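Local coordinates for short chain dehydrogenase (A0QTM2 homolog) (Mycobacterium thermoresistibile, PDB 3SC4), which probably catalyses NAD(P)-dependent oxidation or reduction, as other short-chain dehydrogenases do, at residues B[47-52]-B[206-211]; B[144-149]-B[190-195]. All blocks are in the same frame, centred on the assembly; numbering follows the deposited sequence.

In the fold
Interactions 1 and 2 lie on opposite sides of the chain's centre, their centres about 29 Å apart and their nearest atoms about 17 Å apart. Interaction 2 belongs to the core: every touching residue is buried, and two neighbouring strands of the parallel sheet are joined by five backbone hydrogen bonds and two shared waters. Interaction 1 is a surface contact between a loop and helix 203-209, with one side-chain-to-backbone hydrogen bond and a few aliphatic touches. The two hold different elements, yet helix 203-209 is the next element after strand 190-195, and along the chain interaction 2 is nested within the loop that interaction 1 closes.

Interaction 1. Residues B[47-52]-B[206-211]; sequences PKLPGT and QNLLGG
A single hydrogen bond anchors the loop 47-52 to the last turn of helix 203-209. Asn207 ND2 donates to Lys48 O at 2.9 Å, and although the carbonyl oxygen lies near the plane of the amide, ND2 approaches from above the carbonyl plane, 35° out of it. The same amide nitrogen rests 3.6 Å from Pro50 CD, so the proline ring lies against the amide group just beside the bond. On the other flank the contact is aliphatic. Leu208 CD2 meets Lys48 CD at 4.0 Å, the two chains crossing at about a right angle, and Leu208 CD1 comes within 4.2 Å of Leu49 CD2.

Torsions place the amide: Asn207 CG is anti to its carbonyl carbon (chi1 -80°), and its CB is directed toward the loop. The loop is itself held by His46 ND1, which accepts from Lys48 N, and by Arg19 NH1, which bonds Gly51 O; Thr52 is the N-cap of helix 53-63. Leu49 and Pro50 also touch Ala204, and Pro50 touches Ala203, extending the footprint back along the helix. The contact thus ties the linker between strand 35-40 and helix 53-63 to helix 203-209, the helix that follows strand 190-195, at the protein surface.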
ATOM      1  N   PRO B  47     -30.605   1.095  -6.758  1.00 34.61           N
ATOM      2  CA  PRO B  47     -31.655   2.103  -6.987  1.00 34.58           C
ATOM      3  C   PRO B  47     -31.169   3.485  -7.461  1.00 33.52           C
ATOM      4  O   PRO B  47     -31.960   4.249  -8.035  1.00 33.31           O
ATOM      5  CB  PRO B  47     -32.354   2.214  -5.627  1.00 35.24           C
ATOM      6  CG  PRO B  47     -31.483   1.483  -4.635  1.00 35.34           C
ATOM      7  CD  PRO B  47     -30.638   0.525  -5.395  1.00 34.87           C
ATOM      8  N   LYS B  48     -29.901   3.797  -7.224  1.00 32.05           N
ATOM      9  CA  LYS B  48     -29.366   5.125  -7.503  1.00 31.64           C
ATOM     10  C   LYS B  48     -28.200   5.151  -8.510  1.00 29.83           C
ATOM     11  O   LYS B  48     -28.062   6.095  -9.271  1.00 29.02           O
ATOM     12  CB  LYS B  48     -28.965   5.784  -6.182  1.00 32.11           C
ATOM     13  CG  LYS B  48     -30.165   6.191  -5.340  1.00 34.96           C
ATOM     14  CD  LYS B  48     -29.762   6.897  -4.049  1.00 38.38           C
ATOM     15  CE  LYS B  48     -30.915   7.754  -3.486  1.00 41.63           C
ATOM     16  NZ  LYS B  48     -31.329   8.821  -4.496  1.00 43.47           N
ATOM     17  N   LEU B  49     -27.371   4.123  -8.511  1.00 28.76           N
ATOM     18  CA  LEU B  49     -26.317   3.961  -9.513  1.00 28.22           C
ATOM     19  C   LEU B  49     -26.820   3.233 -10.784  1.00 28.36           C
ATOM     20  O   LEU B  49     -27.348   2.120 -10.697  1.00 29.06           O
ATOM     21  CB  LEU B  49     -25.175   3.149  -8.898  1.00 27.78           C
ATOM     22  CG  LEU B  49     -24.706   3.640  -7.528  1.00 28.00           C
ATOM     23  CD1 LEU B  49     -23.574   2.774  -7.075  1.00 26.38           C
ATOM     24  CD2 LEU B  49     -24.294   5.138  -7.559  1.00 28.10           C
ATOM     25  N   PRO B  50     -26.636   3.834 -11.967  1.00 28.06           N
ATOM     26  CA  PRO B  50     -27.172   3.203 -13.176  1.00 28.65           C
ATOM     27  C   PRO B  50     -26.389   1.968 -13.540  1.00 28.72           C
ATOM     28  O   PRO B  50     -25.237   1.864 -13.158  1.00 27.74           O
ATOM     29  CB  PRO B  50     -26.915   4.251 -14.251  1.00 28.27           C
ATOM     30  CG  PRO B  50     -25.691   4.922 -13.802  1.00 27.54           C
ATOM     31  CD  PRO B  50     -25.791   4.991 -12.302  1.00 27.60           C
ATOM     32  N   GLY B  51     -27.009   1.057 -14.277  1.00 29.55           N
ATOM     33  CA  GLY B  51     -26.314  -0.046 -14.900  1.00 29.60           C
ATOM     34  C   GLY B  51     -26.173  -1.290 -14.053  1.00 30.08           C
ATOM     35  O   GLY B  51     -26.263  -1.238 -12.839  1.00 29.87           O
ATOM     36  N   THR B  52     -26.008  -2.419 -14.741  1.00 30.97           N
ATOM     37  CA  THR B  52     -25.548  -3.685 -14.165  1.00 30.90           C
ATOM     38  C   THR B  52     -24.578  -4.277 -15.187  1.00 30.60           C
ATOM     39  O   THR B  52     -24.479  -3.762 -16.307  1.00 30.73           O
ATOM     40  CB  THR B  52     -26.707  -4.671 -13.987  1.00 32.24           C
ATOM     41  OG1 THR B  52     -27.157  -5.131 -15.273  1.00 33.39           O
ATOM     42  CG2 THR B  52     -27.855  -4.016 -13.229  1.00 32.78           C
ATOM     43  N   GLN B 206     -24.990  12.565 -11.623  1.00 24.34           N
ATOM     44  CA  GLN B 206     -26.270  13.214 -11.884  1.00 26.54           C
ATOM     45  C   GLN B 206     -27.384  12.596 -11.030  1.00 26.03           C
ATOM     46  O   GLN B 206     -28.164  13.282 -10.385  1.00 25.66           O
ATOM     47  CB  GLN B 206     -26.654  13.086 -13.365  1.00 28.04           C
ATOM     48  CG  GLN B 206     -25.661  13.656 -14.404  1.00 32.98           C
ATOM     49  CD  GLN B 206     -25.436  15.160 -14.264  1.00 39.64           C
ATOM     50  OE1 GLN B 206     -24.341  15.605 -13.893  1.00 44.76           O
ATOM     51  NE2 GLN B 206     -26.476  15.949 -14.552  1.00 44.42           N
ATOM     52  N   ASN B 207     -27.441  11.281 -11.046  1.00 25.77           N
ATOM     53  CA  ASN B 207     -28.438  10.557 -10.296  1.00 26.72           C
ATOM     54  C   ASN B 207     -28.438  10.959  -8.818  1.00 27.81           C
ATOM     55  O   ASN B 207     -29.492  11.259  -8.258  1.00 28.81           O
ATOM     56  CB  ASN B 207     -28.192   9.048 -10.440  1.00 26.26           C
ATOM     57  CG  ASN B 207     -28.723   8.471 -11.759  1.00 25.55           C
ATOM     58  OD1 ASN B 207     -29.156   9.205 -12.645  1.00 25.10           O
ATOM     59  ND2 ASN B 207     -28.683   7.140 -11.884  1.00 22.41           N
ATOM     60  N   LEU B 208     -27.255  10.976  -8.198  1.00 27.75           N
ATOM     61  CA  LEU B 208     -27.127  11.309  -6.786  1.00 28.70           C
ATOM     62  C   LEU B 208     -27.358  12.785  -6.484  1.00 30.43           C
ATOM     63  O   LEU B 208     -27.886  13.111  -5.427  1.00 30.86           O
ATOM     64  CB  LEU B 208     -25.760  10.870  -6.263  1.00 27.93           C
ATOM     65  CG  LEU B 208     -25.603   9.351  -6.157  1.00 28.14           C
ATOM     66  CD1 LEU B 208     -24.143   9.039  -5.972  1.00 30.31           C
ATOM     67  CD2 LEU B 208     -26.386   8.759  -5.020  1.00 27.02           C
ATOM     68  N   LEU B 209     -26.958  13.676  -7.395  1.00 32.20           N
ATOM     69  CA  LEU B 209     -27.321  15.102  -7.291  1.00 34.44           C
ATOM     70  C   LEU B 209     -28.824  15.315  -7.484  1.00 36.72           C
ATOM     71  O   LEU B 209     -29.396  16.241  -6.927  1.00 36.96           O
ATOM     72  CB  LEU B 209     -26.562  15.942  -8.327  1.00 34.29           C
ATOM     73  CG  LEU B 209     -25.371  16.765  -7.845  1.00 33.92           C
ATOM     74  CD1 LEU B 209     -24.815  17.590  -9.014  1.00 33.16           C
ATOM     75  CD2 LEU B 209     -25.771  17.677  -6.674  1.00 32.41           C
ATOM     76  N   GLY B 210     -29.445  14.451  -8.285  1.00 39.07           N
ATOM     77  CA  GLY B 210     -30.879  14.490  -8.535  1.00 42.19           C
ATOM     78  C   GLY B 210     -31.311  15.449  -9.632  1.00 45.04           C
ATOM     79  O   GLY B 210     -32.488  15.846  -9.688  1.00 46.19           O
ATOM     80  N   GLY B 211     -30.379  15.819 -10.514  1.00 47.03           N
ATOM     81  CA  GLY B 211     -30.674  16.779 -11.588  1.00 49.68           C
ATOM     82  C   GLY B 211     -29.982  16.466 -12.900  1.00 50.92           C
ATOM     83  O   GLY B 211     -29.171  15.531 -12.988  1.00 50.40           O
TER

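Interaction 2. Residues B[144-149]-B[190-195]; sequences NPHILT and ASNTLW
Strands 146-149 and 190-195 run side by side and parallel, with Ile147 and Leu148 paired with Ser191 and Asn192. Five backbone hydrogen bonds connect them, shuttling from one strand to the other. The shortest and straightest is Ile147 N to Ala190 O, 2.7 Å with 175° at the hydrogen. Its donor stands 34° above the Ala190 carbonyl plane, while Leu194 N approaches Thr149 O nearly along the C=O axis.

Packing is tightest at the start, where Ala190 CB sits over one face of the His146 ring, 3.5 Å from its centroid and offset toward the rim in a CH-pi contact. Further along, Leu148 CG is anti to the backbone N (chi1 -171°), and Leu148 CD1 touches Asn192 CB at 4.0 Å and Leu194 CB at 4.1 Å. His146 and Leu148 pack on helix 222-232, through Leu232 and through Ala228 and Val231, and Leu194 touches Leu243 of strand 242-244. The other face, bearing Ile147, Thr149, Ser191 and Thr193, is covered by helix 164-183, which carries the chain from one strand to the next in a beta-alpha-beta crossover of the Rossmann fold.

The polar part of the contact is instead bridged by two waters, one on each face. Beside His146 and Asn192, one lies in the imidazole plane, 2.6 Å from His146 ND1; it also accepts from Asn192 ND2 and donates to Ile147 O. Beside Thr149 and Ser191, the second bonds Thr149 OG1 and donates to Ser191 OG, Asn192 O and, weakly, Ile147 O. Outer partners fix the polar groups: Lys234 O holds His146 NE2, Tyr238 O holds Asn192 ND2, Ala177 O bonds Ser191 OG, and Asn99 ND2 bonds Thr149 OG1.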
ATOM      1  N   ASN B 144       0.659  -8.448 -27.719  1.00 35.82           N
ATOM      2  CA  ASN B 144       1.032  -7.186 -27.123  1.00 34.03           C
ATOM      3  C   ASN B 144       0.295  -6.939 -25.776  1.00 30.55           C
ATOM      4  O   ASN B 144      -0.427  -5.983 -25.627  1.00 28.88           O
ATOM      5  CB  ASN B 144       0.703  -6.109 -28.165  1.00 35.14           C
ATOM      6  CG  ASN B 144       1.136  -4.735 -27.739  1.00 37.27           C
ATOM      7  OD1 ASN B 144       2.284  -4.550 -27.305  1.00 41.00           O
ATOM      8  ND2 ASN B 144       0.220  -3.750 -27.849  1.00 37.61           N
ATOM      9  N   PRO B 145       0.499  -7.814 -24.788  1.00 28.52           N
ATOM     10  CA  PRO B 145      -0.338  -7.810 -23.577  1.00 26.76           C
ATOM     11  C   PRO B 145      -0.111  -6.635 -22.623  1.00 24.84           C
ATOM     12  O   PRO B 145       1.035  -6.245 -22.391  1.00 24.45           O
ATOM     13  CB  PRO B 145       0.045  -9.120 -22.885  1.00 26.99           C
ATOM     14  CG  PRO B 145       1.428  -9.415 -23.404  1.00 28.04           C
ATOM     15  CD  PRO B 145       1.459  -8.925 -24.794  1.00 29.02           C
ATOM     16  N   HIS B 146      -1.200  -6.117 -22.056  1.00 22.78           N
ATOM     17  CA  HIS B 146      -1.163  -4.936 -21.208  1.00 21.38           C
ATOM     18  C   HIS B 146      -1.964  -5.124 -19.949  1.00 20.18           C
ATOM     19  O   HIS B 146      -3.126  -5.507 -20.013  1.00 19.87           O
ATOM     20  CB  HIS B 146      -1.784  -3.735 -21.941  1.00 21.40           C
ATOM     21  CG  HIS B 146      -0.788  -2.903 -22.667  1.00 21.79           C
ATOM     22  ND1 HIS B 146      -0.205  -1.791 -22.100  1.00 20.38           N
ATOM     23  CD2 HIS B 146      -0.239  -3.041 -23.897  1.00 22.77           C
ATOM     24  CE1 HIS B 146       0.648  -1.265 -22.960  1.00 23.16           C
ATOM     25  NE2 HIS B 146       0.647  -2.004 -24.058  1.00 24.05           N
ATOM     26  N   ILE B 147      -1.362  -4.810 -18.806  1.00 18.89           N
ATOM     27  CA  ILE B 147      -2.146  -4.584 -17.609  1.00 17.46           C
ATOM     28  C   ILE B 147      -2.235  -3.083 -17.388  1.00 17.48           C
ATOM     29  O   ILE B 147      -1.235  -2.400 -17.449  1.00 17.96           O
ATOM     30  CB  ILE B 147      -1.539  -5.225 -16.390  1.00 16.37           C
ATOM     31  CG1 ILE B 147      -1.286  -6.721 -16.661  1.00 16.45           C
ATOM     32  CG2 ILE B 147      -2.479  -4.987 -15.219  1.00 13.00           C
ATOM     33  CD1 ILE B 147      -0.577  -7.512 -15.523  1.00 10.40           C
ATOM     34  N   LEU B 148      -3.430  -2.577 -17.122  1.00 17.41           N
ATOM     35  CA  LEU B 148      -3.625  -1.143 -16.920  1.00 17.23           C
ATOM     36  C   LEU B 148      -4.464  -0.949 -15.680  1.00 16.84           C
ATOM     37  O   LEU B 148      -5.559  -1.530 -15.563  1.00 17.46           O
ATOM     38  CB  LEU B 148      -4.342  -0.526 -18.116  1.00 17.56           C
ATOM     39  CG  LEU B 148      -4.418   0.995 -18.131  1.00 17.35           C
ATOM     40  CD1 LEU B 148      -3.057   1.612 -18.322  1.00 15.58           C
ATOM     41  CD2 LEU B 148      -5.346   1.438 -19.259  1.00 17.99           C
ATOM     42  N   THR B 149      -3.961  -0.115 -14.771  1.00 16.17           N
ATOM     43  CA  THR B 149      -4.515  -0.000 -13.436  1.00 15.58           C
ATOM     44  C   THR B 149      -4.871   1.445 -13.228  1.00 15.05           C
ATOM     45  O   THR B 149      -4.108   2.333 -13.545  1.00 15.31           O
ATOM     46  CB  THR B 149      -3.497  -0.534 -12.390  1.00 15.79           C
ATOM     47  OG1 THR B 149      -3.284  -1.925 -12.628  1.00 16.15           O
ATOM     48  CG2 THR B 149      -4.010  -0.383 -10.989  1.00 15.43           C
ATOM     49  N   ALA B 190       3.120  -5.493 -20.418  1.00 23.16           N
ATOM     50  CA  ALA B 190       3.126  -4.108 -19.976  1.00 21.84           C
ATOM     51  C   ALA B 190       2.276  -4.017 -18.735  1.00 20.42           C
ATOM     52  O   ALA B 190       1.288  -4.728 -18.642  1.00 20.52           O
ATOM     53  CB  ALA B 190       2.579  -3.189 -21.048  1.00 21.26           C
ATOM     54  N   SER B 191       2.682  -3.173 -17.782  1.00 19.39           N
ATOM     55  CA  SER B 191       1.829  -2.774 -16.664  1.00 18.27           C
ATOM     56  C   SER B 191       2.029  -1.301 -16.381  1.00 17.81           C
ATOM     57  O   SER B 191       3.128  -0.867 -16.024  1.00 18.04           O
ATOM     58  CB  SER B 191       2.147  -3.581 -15.396  1.00 18.48           C
ATOM     59  OG  SER B 191       1.230  -3.283 -14.347  1.00 17.30           O
ATOM     60  N   ASN B 192       0.960  -0.537 -16.522  1.00 17.46           N
ATOM     61  CA  ASN B 192       1.001   0.913 -16.344  1.00 17.75           C
ATOM     62  C   ASN B 192      -0.162   1.364 -15.463  1.00 16.80           C
ATOM     63  O   ASN B 192      -1.131   0.632 -15.269  1.00 16.70           O
ATOM     64  CB  ASN B 192       0.911   1.636 -17.707  1.00 18.46           C
ATOM     65  CG  ASN B 192       2.112   1.368 -18.600  1.00 18.95           C
ATOM     66  OD1 ASN B 192       3.212   1.864 -18.341  1.00 20.51           O
ATOM     67  ND2 ASN B 192       1.908   0.583 -19.654  1.00 15.98           N
ATOM     68  N   THR B 193      -0.077   2.575 -14.940  1.00 16.64           N
ATOM     69  CA  THR B 193      -1.244   3.160 -14.281  1.00 16.32           C
ATOM     70  C   THR B 193      -1.714   4.364 -15.080  1.00 16.43           C
ATOM     71  O   THR B 193      -0.933   4.983 -15.808  1.00 16.80           O
ATOM     72  CB  THR B 193      -0.932   3.600 -12.843  1.00 15.98           C
ATOM     73  OG1 THR B 193       0.007   4.671 -12.888  1.00 16.57           O
ATOM     74  CG2 THR B 193      -0.352   2.450 -12.014  1.00 14.55           C
ATOM     75  N   LEU B 194      -2.985   4.718 -14.904  1.00 16.11           N
ATOM     76  CA  LEU B 194      -3.591   5.814 -15.664  1.00 16.06           C
ATOM     77  C   LEU B 194      -4.601   6.519 -14.806  1.00 15.89           C
ATOM     78  O   LEU B 194      -5.483   5.856 -14.224  1.00 16.17           O
ATOM     79  CB  LEU B 194      -4.264   5.263 -16.928  1.00 16.07           C
ATOM     80  CG  LEU B 194      -4.876   6.241 -17.927  1.00 16.09           C
ATOM     81  CD1 LEU B 194      -3.784   7.145 -18.482  1.00 13.02           C
ATOM     82  CD2 LEU B 194      -5.671   5.512 -19.076  1.00 15.12           C
ATOM     83  N   TRP B 195      -4.502   7.851 -14.770  1.00 16.00           N
ATOM     84  CA  TRP B 195      -5.254   8.701 -13.840  1.00 16.07           C
ATOM     85  C   TRP B 195      -5.632  10.033 -14.526  1.00 17.19           C
ATOM     86  O   TRP B 195      -4.828  10.595 -15.266  1.00 18.34           O
ATOM     87  CB  TRP B 195      -4.360   8.972 -12.630  1.00 15.63           C
ATOM     88  CG  TRP B 195      -5.039   9.555 -11.405  1.00 15.53           C
ATOM     89  CD1 TRP B 195      -4.807  10.771 -10.858  1.00 14.90           C
ATOM     90  CD2 TRP B 195      -5.961   8.899 -10.539  1.00 14.75           C
ATOM     91  NE1 TRP B 195      -5.552  10.932  -9.735  1.00 14.39           N
ATOM     92  CE2 TRP B 195      -6.283   9.800  -9.520  1.00 14.73           C
ATOM     93  CE3 TRP B 195      -6.580   7.645 -10.553  1.00 16.54           C
ATOM     94  CZ2 TRP B 195      -7.199   9.496  -8.505  1.00 14.86           C
ATOM     95  CZ3 TRP B 195      -7.488   7.331  -9.549  1.00 15.90           C
ATOM     96  CH2 TRP B 195      -7.791   8.262  -8.534  1.00 15.36           C
TER
HETATM   97  O   HOH W   1      -0.700  -0.630 -19.789  1.00  7.32           O
HETATM   98  O   HOH W   2      -1.155  -2.000 -14.254  1.00 10.25           O